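Local coordinates for protein fructose-1,6-bisphosphatase (Pyrococcus furiosus, PDB 1XI6) that catalyses the magnesium-dependent hydrolysis of fructose 1,6-bisphosphate to fructose 6-phosphate and, in vitro, has weak activity on inositol 1-phosphate and other phosphates, at residues V206-I211 with S236-D241; T88-P93 with A112-D117; D197-V202 with L243-V248. All coordinates share one frame; numbering follows the deposited sequence.

Contact 1 of 3, residues V206-I211 with S236-D241; sequences VRPTDI and SFNATD
The carbonyl oxygen of Ala239 lies over one face of the Arg207 guanidinium. Arg207 NH1 is 3.0 Å from Ala239 O, but the angle is too poor for a hydrogen bond; the firm polar partner of NH1 is Glu76, with which it forms a salt bridge. With CG anti to the carbonyl carbon (chi1 -76°), the methylene CG also comes to rest beside Ala239 O. Next to the arginine, the Pro208 ring meets the loop through all three of its outer carbons: CB faces Ser236 O, CG faces Asn238 O, and CD packs 3.8 Å from Asp241 CB. The proline and Asp241 side chains cross at about a right angle, and the Thr209 methyl CG2 adds an apolar touch to Ala239 CB at 3.7 Å. Across the backbones, Arg207 CA directs its hydrogen at Asp241 O, 3.4 Å away.

Loop 236-241 holds its own shape. Asn238 OD1 accepts from Asp241 N at 2.7 Å and from Thr240 N at 3.0 Å, both donors approaching the same face of the amide, which makes an Asx turn extended into an Asx motif. The first residue of the segment is tied to the last by Ser236 OG, 2.7 Å from Asp241 OD1. Across the contact, Arg207 sits at the N-cap position of helix 208-219, and its N binds Asp210 OD1 at 3.0 Å, on the anti side of the carboxylate. Asp210, whose other oxygen lies close to Asp92, is by similarity a ligand of the second magnesium. An aspartate in the first turn of a helix, within the sequence Asp-Ile-Ala-Ala-Gly, belongs to the metal site of the inositol monophosphatase superfamily.

Contact 2 of 3, residues T88-P93 with A112-D117; sequences TVIVDP and AVFKKD
Residues 88-92 and 112-115 run antiparallel as neighbouring strands of the large mixed sheet of the inositol monophosphatase fold, their axes 4.7 Å apart and 164° between their directions. They are not a simple hairpin, for the chain between them includes helix 97-102. Thr88 with Phe114 and Ile90 with Ala112 are the hydrogen-bonded pairs, flanking the non-hydrogen-bonded pair Val89 and Val113. Each hydrogen-bonded pair closes with two bonds: Phe114 N to Thr88 O at 2.7 Å, answered by Thr88 N to Phe114 O, and Ile90 N to Ala112 O at 2.8 Å, answered by Ala112 N to Ile90 O. Between the pairs, Val89 CA also offers its hydrogen to Ala112 O.

The side chains of Thr88, Ile90, Ala112 and Phe114 share one face, where helix 208-219 packs on Ile90 and Ala112. Val89 and Val113 share the other, meeting through their CG2 methyls at 4.3 Å. On the first face the main cross-strand touch is diagonal. Ile90 is extended beyond CG1 (chi2 -175°), which carries CD1 to within 3.6 Å of Phe114 CE1, approaching the ring from an oblique direction. The ring also stacks edge-to-face with Phe237, so it links the strand to the loop that carries Phe237. An alanine at Phe114 would probably open a gap beside Ile90 CD1 and leave Phe237 without its aromatic partner. Asp92, near the end of the strand, is by similarity a ligand of both magnesium ions, and the chain turns a corner at Pro93, whose ring packs against helix 53-66. At the edge of the Phe114 ring, in its plane, lies Thr88 O, 3.7 Å from CD1.

Contact 3 of 3, residues D197-V202 with L243-V248; sequences DGVVDV and LDVIAV
Val199 and Val245 run next to each other in the same direction, with Val199 CG1 4.1 Å from Val245 CG2, and form the apolar packing of the buried face. Asp201, its CG anti to the backbone N (chi1 178°), shares the face and offers only its CB to the valine, 3.8 Å from Val245 CG2; its carboxylate is engaged by Arg203, by similarity a substrate-binding residue. Ala247 completes the face, its CB 4.3 Å from Val199 CB.

The strands, 198-202 and 243-248, are antiparallel at 170°. The backbones come closest at Gly198, where no side chain intervenes and its CA lies 4.1 Å from Val248 CA. Two hydrogen-bonded pairs hold the strands: Val199 N to Ala247 O and Asp201 N to Val245 O, both 2.7 Å, each with a return bond. That of Val245 N to Asp201 O is the longest of the four at 3.1 Å.

Beyond Asp201 the fit slackens. Val202 and Asp244 are partly exposed, and Val202 CG1 comes no nearer than 4.4 Å to Ile246 CD1, while Asp244 mainly sets its CB against Asp201 O.

The buried Val199, Asp201 and Ala247 side lies under helix 184-193; Ile246, on the reverse face, and Val248 both meet Leu254 of helix 251-257. In the plane of the sheet, strand 160-163 pairs parallel with 198-202, and 224-226 flanks 243-248.

Contact 2 comes first along the chain; contact 1 follows, lying within the sequence span between the two strands of contact 3. Contacts 2 and 3 belong to different sheets, the large mixed one and the five-stranded one. Their centres are about 21 Å apart, and their nearest atoms about 9 Å apart. Contact 1 stands between them, with centres about 11 Å from contact 2 and 15 Å from contact 3. It touches both: contact 2 through an aromatic and an acidic pair, contact 3 through Val206, which probably bonds to Leu243. Helix 208-219 thus joins the two sheets and brings together aspartates that by similarity both bind the second magnesium.

Contact 1 of 3, residues V206-I211 with S236-D241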
ATOM      1  N   VAL A 206      -3.054  11.485   0.039  1.00 50.00           N
ATOM      2  CA  VAL A 206      -3.181  10.027  -0.171  1.00 50.00           C
ATOM      3  C   VAL A 206      -4.623   9.492  -0.258  1.00 50.00           C
ATOM      4  O   VAL A 206      -5.483   9.825   0.572  1.00 50.00           O
ATOM      5  CB  VAL A 206      -2.348   9.187   0.857  1.00 50.00           C
ATOM      6  CG1 VAL A 206      -0.844   9.231   0.493  1.00 50.00           C
ATOM      7  CG2 VAL A 206      -2.599   9.639   2.301  1.00 50.00           C
ATOM      8  N   ARG A 207      -4.857   8.661  -1.274  1.00 50.00           N
ATOM      9  CA  ARG A 207      -6.133   7.960  -1.473  1.00 50.00           C
ATOM     10  C   ARG A 207      -6.193   6.622  -0.736  1.00 50.00           C
ATOM     11  O   ARG A 207      -5.153   6.017  -0.471  1.00 50.00           O
ATOM     12  CB  ARG A 207      -6.367   7.689  -2.961  1.00 50.00           C
ATOM     13  CG  ARG A 207      -6.789   8.892  -3.750  1.00 50.00           C
ATOM     14  CD  ARG A 207      -5.635   9.452  -4.566  1.00 50.00           C
ATOM     15  NE  ARG A 207      -6.094  10.630  -5.299  1.00 50.00           N
ATOM     16  CZ  ARG A 207      -6.805  10.598  -6.431  1.00 50.00           C
ATOM     17  NH1 ARG A 207      -7.150   9.435  -6.997  1.00 50.00           N
ATOM     18  NH2 ARG A 207      -7.171  11.745  -7.005  1.00 50.00           N
ATOM     19  N   PRO A 208      -7.411   6.142  -0.407  1.00 50.00           N
ATOM     20  CA  PRO A 208      -7.456   4.775   0.140  1.00 50.00           C
ATOM     21  C   PRO A 208      -6.938   3.716  -0.845  1.00 50.00           C
ATOM     22  O   PRO A 208      -6.474   2.668  -0.409  1.00 50.00           O
ATOM     23  CB  PRO A 208      -8.938   4.555   0.476  1.00 50.00           C
ATOM     24  CG  PRO A 208      -9.689   5.629  -0.255  1.00 50.00           C
ATOM     25  CD  PRO A 208      -8.747   6.773  -0.471  1.00 50.00           C
ATOM     26  N   THR A 209      -6.992   3.983  -2.151  1.00 50.00           N
ATOM     27  CA  THR A 209      -6.355   3.070  -3.129  1.00 50.00           C
ATOM     28  C   THR A 209      -4.828   2.948  -2.911  1.00 50.00           C
ATOM     29  O   THR A 209      -4.213   1.974  -3.366  1.00 50.00           O
ATOM     30  CB  THR A 209      -6.670   3.406  -4.632  1.00 50.00           C
ATOM     31  OG1 THR A 209      -6.234   4.732  -4.957  1.00 50.00           O
ATOM     32  CG2 THR A 209      -8.148   3.270  -4.919  1.00 50.00           C
ATOM     33  N   ASP A 210      -4.240   3.922  -2.207  1.00 50.00           N
ATOM     34  CA  ASP A 210      -2.817   3.888  -1.864  1.00 50.00           C
ATOM     35  C   ASP A 210      -2.565   3.175  -0.547  1.00 50.00           C
ATOM     36  O   ASP A 210      -1.620   2.399  -0.431  1.00 50.00           O
ATOM     37  CB  ASP A 210      -2.214   5.302  -1.792  1.00 50.00           C
ATOM     38  CG  ASP A 210      -2.353   6.076  -3.100  1.00 50.00           C
ATOM     39  OD1 ASP A 210      -2.872   7.213  -3.063  1.00 50.00           O
ATOM     40  OD2 ASP A 210      -1.943   5.547  -4.164  1.00 50.00           O
ATOM     41  N   ILE A 211      -3.401   3.424   0.452  1.00 50.00           N
ATOM     42  CA  ILE A 211      -3.014   3.052   1.813  1.00 50.00           C
ATOM     43  C   ILE A 211      -3.714   1.811   2.376  1.00 50.00           C
ATOM     44  O   ILE A 211      -3.317   1.301   3.420  1.00 50.00           O
ATOM     45  CB  ILE A 211      -3.160   4.250   2.771  1.00 50.00           C
ATOM     46  CG1 ILE A 211      -4.631   4.652   2.917  1.00 50.00           C
ATOM     47  CG2 ILE A 211      -2.310   5.430   2.273  1.00 50.00           C
ATOM     48  CD1 ILE A 211      -4.957   5.226   4.275  1.00 50.00           C
ATOM     49  N   SER A 236     -12.387   3.664   3.348  1.00 50.00           N
ATOM     50  CA  SER A 236     -13.522   3.815   2.407  1.00 50.00           C
ATOM     51  C   SER A 236     -13.302   3.022   1.113  1.00 50.00           C
ATOM     52  O   SER A 236     -12.162   2.862   0.665  1.00 50.00           O
ATOM     53  CB  SER A 236     -13.751   5.286   2.037  1.00 50.00           C
ATOM     54  OG  SER A 236     -14.237   6.047   3.133  1.00 50.00           O
ATOM     55  N   PHE A 237     -14.390   2.540   0.514  1.00 50.00           N
ATOM     56  CA  PHE A 237     -14.301   1.826  -0.760  1.00 50.00           C
ATOM     57  C   PHE A 237     -14.343   2.783  -1.971  1.00 50.00           C
ATOM     58  O   PHE A 237     -14.995   2.486  -2.984  1.00 50.00           O
ATOM     59  CB  PHE A 237     -15.405   0.756  -0.881  1.00 50.00           C
ATOM     60  CG  PHE A 237     -15.204  -0.474  -0.004  1.00 50.00           C
ATOM     61  CD1 PHE A 237     -16.240  -1.402   0.135  1.00 50.00           C
ATOM     62  CD2 PHE A 237     -14.002  -0.713   0.677  1.00 50.00           C
ATOM     63  CE1 PHE A 237     -16.082  -2.547   0.931  1.00 50.00           C
ATOM     64  CE2 PHE A 237     -13.842  -1.855   1.474  1.00 50.00           C
ATOM     65  CZ  PHE A 237     -14.884  -2.767   1.601  1.00 50.00           C
ATOM     66  N   ASN A 238     -13.655   3.922  -1.877  1.00 50.00           N
ATOM     67  CA  ASN A 238     -13.559   4.853  -3.018  1.00 50.00           C
ATOM     68  C   ASN A 238     -12.114   5.177  -3.443  1.00 50.00           C
ATOM     69  O   ASN A 238     -11.164   4.784  -2.769  1.00 50.00           O
ATOM     70  CB  ASN A 238     -14.370   6.132  -2.747  1.00 50.00           C
ATOM     71  CG  ASN A 238     -13.818   6.953  -1.581  1.00 50.00           C
ATOM     72  OD1 ASN A 238     -12.713   7.518  -1.656  1.00 50.00           O
ATOM     73  ND2 ASN A 238     -14.596   7.033  -0.497  1.00 50.00           N
ATOM     74  N   ALA A 239     -11.950   5.883  -4.558  1.00 50.00           N
ATOM     75  CA  ALA A 239     -10.621   6.319  -5.006  1.00 50.00           C
ATOM     76  C   ALA A 239     -10.449   7.849  -4.921  1.00 50.00           C
ATOM     77  O   ALA A 239      -9.589   8.429  -5.613  1.00 50.00           O
ATOM     78  CB  ALA A 239     -10.354   5.816  -6.428  1.00 50.00           C
ATOM     79  N   THR A 240     -11.254   8.486  -4.059  1.00 50.00           N
ATOM     80  CA  THR A 240     -11.386   9.954  -4.026  1.00 50.00           C
ATOM     81  C   THR A 240     -11.016  10.586  -2.683  1.00 50.00           C
ATOM     82  O   THR A 240     -10.405  11.671  -2.663  1.00 50.00           O
ATOM     83  CB  THR A 240     -12.821  10.419  -4.410  1.00 50.00           C
ATOM     84  OG1 THR A 240     -13.786   9.773  -3.558  1.00 50.00           O
ATOM     85  CG2 THR A 240     -13.132  10.113  -5.888  1.00 50.00           C
ATOM     86  N   ASP A 241     -11.388   9.925  -1.575  1.00 50.00           N
ATOM     87  CA  ASP A 241     -11.027  10.378  -0.221  1.00 50.00           C
ATOM     88  C   ASP A 241      -9.554  10.798  -0.172  1.00 50.00           C
ATOM     89  O   ASP A 241      -8.690  10.145  -0.776  1.00 50.00           O
ATOM     90  CB  ASP A 241     -11.280   9.273   0.816  1.00 50.00           C
ATOM     91  CG  ASP A 241     -12.773   9.017   1.091  1.00 50.00           C
ATOM     92  OD1 ASP A 241     -13.076   8.302   2.083  1.00 50.00           O
ATOM     93  OD2 ASP A 241     -13.647   9.508   0.328  1.00 50.00           O
TER

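Contact 2 of 3, residues T88-P93 with A112-D117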
ATOM      1  N   THR A  88     -14.899  -7.171  -2.395  1.00 50.00           N
ATOM      2  CA  THR A  88     -14.339  -5.953  -2.972  1.00 50.00           C
ATOM      3  C   THR A  88     -12.812  -6.021  -2.956  1.00 50.00           C
ATOM      4  O   THR A  88     -12.210  -6.280  -1.914  1.00 50.00           O
ATOM      5  CB  THR A  88     -14.840  -4.688  -2.228  1.00 50.00           C
ATOM      6  OG1 THR A  88     -16.270  -4.686  -2.212  1.00 50.00           O
ATOM      7  CG2 THR A  88     -14.356  -3.409  -2.904  1.00 50.00           C
ATOM      8  N   VAL A  89     -12.207  -5.793  -4.119  1.00 50.00           N
ATOM      9  CA  VAL A  89     -10.757  -5.740  -4.259  1.00 50.00           C
ATOM     10  C   VAL A  89     -10.313  -4.296  -4.505  1.00 50.00           C
ATOM     11  O   VAL A  89     -10.686  -3.688  -5.506  1.00 50.00           O
ATOM     12  CB  VAL A  89     -10.253  -6.658  -5.404  1.00 50.00           C
ATOM     13  CG1 VAL A  89      -8.750  -6.757  -5.385  1.00 50.00           C
ATOM     14  CG2 VAL A  89     -10.831  -8.048  -5.281  1.00 50.00           C
ATOM     15  N   ILE A  90      -9.529  -3.749  -3.582  1.00 50.00           N
ATOM     16  CA  ILE A  90      -8.839  -2.482  -3.830  1.00 50.00           C
ATOM     17  C   ILE A  90      -7.475  -2.773  -4.448  1.00 50.00           C
ATOM     18  O   ILE A  90      -6.662  -3.509  -3.893  1.00 50.00           O
ATOM     19  CB  ILE A  90      -8.685  -1.608  -2.573  1.00 50.00           C
ATOM     20  CG1 ILE A  90     -10.031  -1.499  -1.839  1.00 50.00           C
ATOM     21  CG2 ILE A  90      -8.101  -0.243  -2.954  1.00 50.00           C
ATOM     22  CD1 ILE A  90     -10.047  -0.566  -0.640  1.00 50.00           C
ATOM     23  N   VAL A  91      -7.254  -2.177  -5.610  1.00 50.00           N
ATOM     24  CA  VAL A  91      -6.098  -2.438  -6.443  1.00 50.00           C
ATOM     25  C   VAL A  91      -5.213  -1.195  -6.546  1.00 50.00           C
ATOM     26  O   VAL A  91      -5.671  -0.130  -6.985  1.00 50.00           O
ATOM     27  CB  VAL A  91      -6.558  -2.870  -7.862  1.00 50.00           C
ATOM     28  CG1 VAL A  91      -5.377  -2.957  -8.834  1.00 50.00           C
ATOM     29  CG2 VAL A  91      -7.292  -4.185  -7.804  1.00 50.00           C
ATOM     30  N   ASP A  92      -3.955  -1.319  -6.136  1.00 50.00           N
ATOM     31  CA  ASP A  92      -2.951  -0.337  -6.546  1.00 50.00           C
ATOM     32  C   ASP A  92      -1.981  -1.046  -7.487  1.00 50.00           C
ATOM     33  O   ASP A  92      -1.132  -1.818  -7.036  1.00 50.00           O
ATOM     34  CB  ASP A  92      -2.235   0.317  -5.355  1.00 50.00           C
ATOM     35  CG  ASP A  92      -1.488   1.608  -5.734  1.00 50.00           C
ATOM     36  OD1 ASP A  92      -1.294   1.893  -6.945  1.00 50.00           O
ATOM     37  OD2 ASP A  92      -1.082   2.352  -4.801  1.00 50.00           O
ATOM     38  N   PRO A  93      -2.126  -0.805  -8.802  1.00 50.00           N
ATOM     39  CA  PRO A  93      -1.314  -1.531  -9.786  1.00 50.00           C
ATOM     40  C   PRO A  93       0.168  -1.139  -9.788  1.00 50.00           C
ATOM     41  O   PRO A  93       1.007  -1.981 -10.094  1.00 50.00           O
ATOM     42  CB  PRO A  93      -1.975  -1.185 -11.120  1.00 50.00           C
ATOM     43  CG  PRO A  93      -2.674   0.118 -10.880  1.00 50.00           C
ATOM     44  CD  PRO A  93      -3.062   0.147  -9.435  1.00 50.00           C
ATOM     45  N   ALA A 112      -5.912  -5.338  -1.803  1.00 50.00           N
ATOM     46  CA  ALA A 112      -6.644  -5.514  -0.546  1.00 50.00           C
ATOM     47  C   ALA A 112      -8.020  -6.120  -0.835  1.00 50.00           C
ATOM     48  O   ALA A 112      -8.778  -5.589  -1.639  1.00 50.00           O
ATOM     49  CB  ALA A 112      -6.762  -4.188   0.206  1.00 50.00           C
ATOM     50  N   VAL A 113      -8.319  -7.239  -0.183  1.00 50.00           N
ATOM     51  CA  VAL A 113      -9.525  -8.035  -0.457  1.00 50.00           C
ATOM     52  C   VAL A 113     -10.476  -8.013   0.733  1.00 50.00           C
ATOM     53  O   VAL A 113     -10.132  -8.455   1.839  1.00 50.00           O
ATOM     54  CB  VAL A 113      -9.172  -9.510  -0.801  1.00 50.00           C
ATOM     55  CG1 VAL A 113     -10.425 -10.378  -0.898  1.00 50.00           C
ATOM     56  CG2 VAL A 113      -8.376  -9.582  -2.094  1.00 50.00           C
ATOM     57  N   PHE A 114     -11.674  -7.497   0.493  1.00 50.00           N
ATOM     58  CA  PHE A 114     -12.701  -7.422   1.525  1.00 50.00           C
ATOM     59  C   PHE A 114     -13.827  -8.406   1.253  1.00 50.00           C
ATOM     60  O   PHE A 114     -14.237  -8.599   0.102  1.00 50.00           O
ATOM     61  CB  PHE A 114     -13.263  -6.007   1.621  1.00 50.00           C
ATOM     62  CG  PHE A 114     -12.260  -4.979   2.045  1.00 50.00           C
ATOM     63  CD1 PHE A 114     -11.349  -4.444   1.129  1.00 50.00           C
ATOM     64  CD2 PHE A 114     -12.231  -4.523   3.357  1.00 50.00           C
ATOM     65  CE1 PHE A 114     -10.414  -3.478   1.522  1.00 50.00           C
ATOM     66  CE2 PHE A 114     -11.301  -3.559   3.759  1.00 50.00           C
ATOM     67  CZ  PHE A 114     -10.393  -3.039   2.839  1.00 50.00           C
ATOM     68  N   LYS A 115     -14.299  -9.036   2.324  1.00 50.00           N
ATOM     69  CA  LYS A 115     -15.548  -9.783   2.312  1.00 50.00           C
ATOM     70  C   LYS A 115     -16.566  -8.896   3.008  1.00 50.00           C
ATOM     71  O   LYS A 115     -16.564  -8.777   4.239  1.00 50.00           O
ATOM     72  CB  LYS A 115     -15.394 -11.113   3.047  1.00 50.00           C
ATOM     73  CG  LYS A 115     -16.618 -11.989   2.968  1.00 50.00           C
ATOM     74  CD  LYS A 115     -16.423 -13.283   3.721  1.00 50.00           C
ATOM     75  CE  LYS A 115     -17.213 -14.398   3.069  1.00 50.00           C
ATOM     76  NZ  LYS A 115     -17.730 -15.365   4.075  1.00 50.00           N
ATOM     77  N   LYS A 116     -17.422  -8.266   2.210  1.00 50.00           N
ATOM     78  CA  LYS A 116     -18.357  -7.243   2.695  1.00 50.00           C
ATOM     79  C   LYS A 116     -17.569  -6.030   3.206  1.00 50.00           C
ATOM     80  O   LYS A 116     -16.971  -5.312   2.398  1.00 50.00           O
ATOM     81  CB  LYS A 116     -19.360  -7.807   3.730  1.00 50.00           C
ATOM     82  CG  LYS A 116     -20.395  -8.784   3.133  1.00 50.00           C
ATOM     83  CD  LYS A 116     -21.302  -9.432   4.184  1.00 50.00           C
ATOM     84  CE  LYS A 116     -20.776 -10.802   4.649  1.00 50.00           C
ATOM     85  NZ  LYS A 116     -21.588 -11.395   5.765  1.00 50.00           N
ATOM     86  N   ASP A 117     -17.540  -5.804   4.516  1.00 50.00           N
ATOM     87  CA  ASP A 117     -16.835  -4.631   5.060  1.00 50.00           C
ATOM     88  C   ASP A 117     -15.595  -4.973   5.905  1.00 50.00           C
ATOM     89  O   ASP A 117     -14.835  -4.086   6.297  1.00 50.00           O
ATOM     90  CB  ASP A 117     -17.809  -3.708   5.825  1.00 50.00           C
ATOM     91  CG  ASP A 117     -18.340  -2.549   4.958  1.00 50.00           C
ATOM     92  OD1 ASP A 117     -18.438  -2.695   3.714  1.00 50.00           O
ATOM     93  OD2 ASP A 117     -18.664  -1.475   5.519  1.00 50.00           O
TER

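Contact 3 of 3, residues D197-V202 with L243-V248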
ATOM      1  N   ASP A 197      10.201   2.915  12.296  1.00 50.00           N
ATOM      2  CA  ASP A 197       9.367   3.014  13.489  1.00 50.00           C
ATOM      3  C   ASP A 197       7.995   3.549  13.137  1.00 50.00           C
ATOM      4  O   ASP A 197       7.006   3.163  13.748  1.00 50.00           O
ATOM      5  CB  ASP A 197      10.015   3.908  14.547  1.00 50.00           C
ATOM      6  CG  ASP A 197      11.394   3.432  14.944  1.00 50.00           C
ATOM      7  OD1 ASP A 197      11.529   2.235  15.281  1.00 50.00           O
ATOM      8  OD2 ASP A 197      12.343   4.255  14.909  1.00 50.00           O
ATOM      9  N   GLY A 198       7.934   4.437  12.152  1.00 50.00           N
ATOM     10  CA  GLY A 198       6.671   5.047  11.781  1.00 50.00           C
ATOM     11  C   GLY A 198       6.599   5.600  10.377  1.00 50.00           C
ATOM     12  O   GLY A 198       7.615   5.942   9.766  1.00 50.00           O
ATOM     13  N   VAL A 199       5.372   5.669   9.868  1.00 50.00           N
ATOM     14  CA  VAL A 199       5.077   6.350   8.625  1.00 50.00           C
ATOM     15  C   VAL A 199       4.177   7.502   9.010  1.00 50.00           C
ATOM     16  O   VAL A 199       3.137   7.299   9.654  1.00 50.00           O
ATOM     17  CB  VAL A 199       4.378   5.432   7.605  1.00 50.00           C
ATOM     18  CG1 VAL A 199       4.082   6.192   6.313  1.00 50.00           C
ATOM     19  CG2 VAL A 199       5.229   4.184   7.321  1.00 50.00           C
ATOM     20  N   VAL A 200       4.597   8.708   8.635  1.00 50.00           N
ATOM     21  CA  VAL A 200       3.866   9.928   8.927  1.00 50.00           C
ATOM     22  C   VAL A 200       3.684  10.698   7.623  1.00 50.00           C
ATOM     23  O   VAL A 200       4.658  11.114   6.986  1.00 50.00           O
ATOM     24  CB  VAL A 200       4.594  10.801  10.000  1.00 50.00           C
ATOM     25  CG1 VAL A 200       3.935  12.173  10.153  1.00 50.00           C
ATOM     26  CG2 VAL A 200       4.631  10.092  11.344  1.00 50.00           C
ATOM     27  N   ASP A 201       2.430  10.873   7.228  1.00 50.00           N
ATOM     28  CA  ASP A 201       2.099  11.684   6.066  1.00 50.00           C
ATOM     29  C   ASP A 201       1.037  12.720   6.426  1.00 50.00           C
ATOM     30  O   ASP A 201      -0.152  12.392   6.561  1.00 50.00           O
ATOM     31  CB  ASP A 201       1.636  10.800   4.905  1.00 50.00           C
ATOM     32  CG  ASP A 201       1.223  11.603   3.673  1.00 50.00           C
ATOM     33  OD1 ASP A 201       0.733  10.960   2.712  1.00 50.00           O
ATOM     34  OD2 ASP A 201       1.377  12.859   3.647  1.00 50.00           O
ATOM     35  N   VAL A 202       1.474  13.971   6.578  1.00 50.00           N
ATOM     36  CA  VAL A 202       0.563  15.067   6.933  1.00 50.00           C
ATOM     37  C   VAL A 202       0.431  16.099   5.794  1.00 50.00           C
ATOM     38  O   VAL A 202       0.522  17.330   5.990  1.00 50.00           O
ATOM     39  CB  VAL A 202       0.915  15.720   8.307  1.00 50.00           C
ATOM     40  CG1 VAL A 202       0.656  14.736   9.441  1.00 50.00           C
ATOM     41  CG2 VAL A 202       2.357  16.251   8.333  1.00 50.00           C
ATOM     42  N   LEU A 243      -6.436  11.672   2.494  1.00 50.00           N
ATOM     43  CA  LEU A 243      -6.177  11.275   3.885  1.00 50.00           C
ATOM     44  C   LEU A 243      -4.829  11.727   4.474  1.00 50.00           C
ATOM     45  O   LEU A 243      -3.951  12.239   3.766  1.00 50.00           O
ATOM     46  CB  LEU A 243      -6.311   9.746   4.008  1.00 50.00           C
ATOM     47  CG  LEU A 243      -7.603   9.080   3.501  1.00 50.00           C
ATOM     48  CD1 LEU A 243      -7.331   7.654   3.002  1.00 50.00           C
ATOM     49  CD2 LEU A 243      -8.720   9.089   4.557  1.00 50.00           C
ATOM     50  N   ASP A 244      -4.707  11.544   5.790  1.00 50.00           N
ATOM     51  CA  ASP A 244      -3.450  11.654   6.527  1.00 50.00           C
ATOM     52  C   ASP A 244      -3.160  10.304   7.157  1.00 50.00           C
ATOM     53  O   ASP A 244      -4.084   9.645   7.670  1.00 50.00           O
ATOM     54  CB  ASP A 244      -3.564  12.677   7.654  1.00 50.00           C
ATOM     55  CG  ASP A 244      -3.645  14.106   7.151  1.00 50.00           C
ATOM     56  OD1 ASP A 244      -3.897  14.315   5.937  1.00 50.00           O
ATOM     57  OD2 ASP A 244      -3.463  15.031   7.985  1.00 50.00           O
ATOM     58  N   VAL A 245      -1.903   9.871   7.127  1.00 50.00           N
ATOM     59  CA  VAL A 245      -1.554   8.711   7.941  1.00 50.00           C
ATOM     60  C   VAL A 245      -0.542   9.085   9.019  1.00 50.00           C
ATOM     61  O   VAL A 245       0.402   9.870   8.789  1.00 50.00           O
ATOM     62  CB  VAL A 245      -1.125   7.439   7.121  1.00 50.00           C
ATOM     63  CG1 VAL A 245      -2.192   7.063   6.108  1.00 50.00           C
ATOM     64  CG2 VAL A 245       0.213   7.632   6.424  1.00 50.00           C
ATOM     65  N   ILE A 246      -0.797   8.541  10.204  1.00 50.00           N
ATOM     66  CA  ILE A 246       0.150   8.514  11.294  1.00 50.00           C
ATOM     67  C   ILE A 246       0.109   7.059  11.717  1.00 50.00           C
ATOM     68  O   ILE A 246      -0.784   6.625  12.463  1.00 50.00           O
ATOM     69  CB  ILE A 246      -0.234   9.493  12.425  1.00 50.00           C
ATOM     70  CG1 ILE A 246      -0.003  10.936  11.965  1.00 50.00           C
ATOM     71  CG2 ILE A 246       0.586   9.224  13.688  1.00 50.00           C
ATOM     72  CD1 ILE A 246      -1.132  11.876  12.279  1.00 50.00           C
ATOM     73  N   ALA A 247       1.055   6.297  11.177  1.00 50.00           N
ATOM     74  CA  ALA A 247       1.165   4.882  11.470  1.00 50.00           C
ATOM     75  C   ALA A 247       2.468   4.726  12.215  1.00 50.00           C
ATOM     76  O   ALA A 247       3.499   5.212  11.752  1.00 50.00           O
ATOM     77  CB  ALA A 247       1.162   4.082  10.199  1.00 50.00           C
ATOM     78  N   VAL A 248       2.422   4.074  13.375  1.00 50.00           N
ATOM     79  CA  VAL A 248       3.542   4.135  14.324  1.00 50.00           C
ATOM     80  C   VAL A 248       3.773   2.872  15.131  1.00 50.00           C
ATOM     81  O   VAL A 248       2.974   1.928  15.115  1.00 50.00           O
ATOM     82  CB  VAL A 248       3.434   5.328  15.336  1.00 50.00           C
ATOM     83  CG1 VAL A 248       3.696   6.653  14.652  1.00 50.00           C
ATOM     84  CG2 VAL A 248       2.086   5.324  16.070  1.00 50.00           C
TER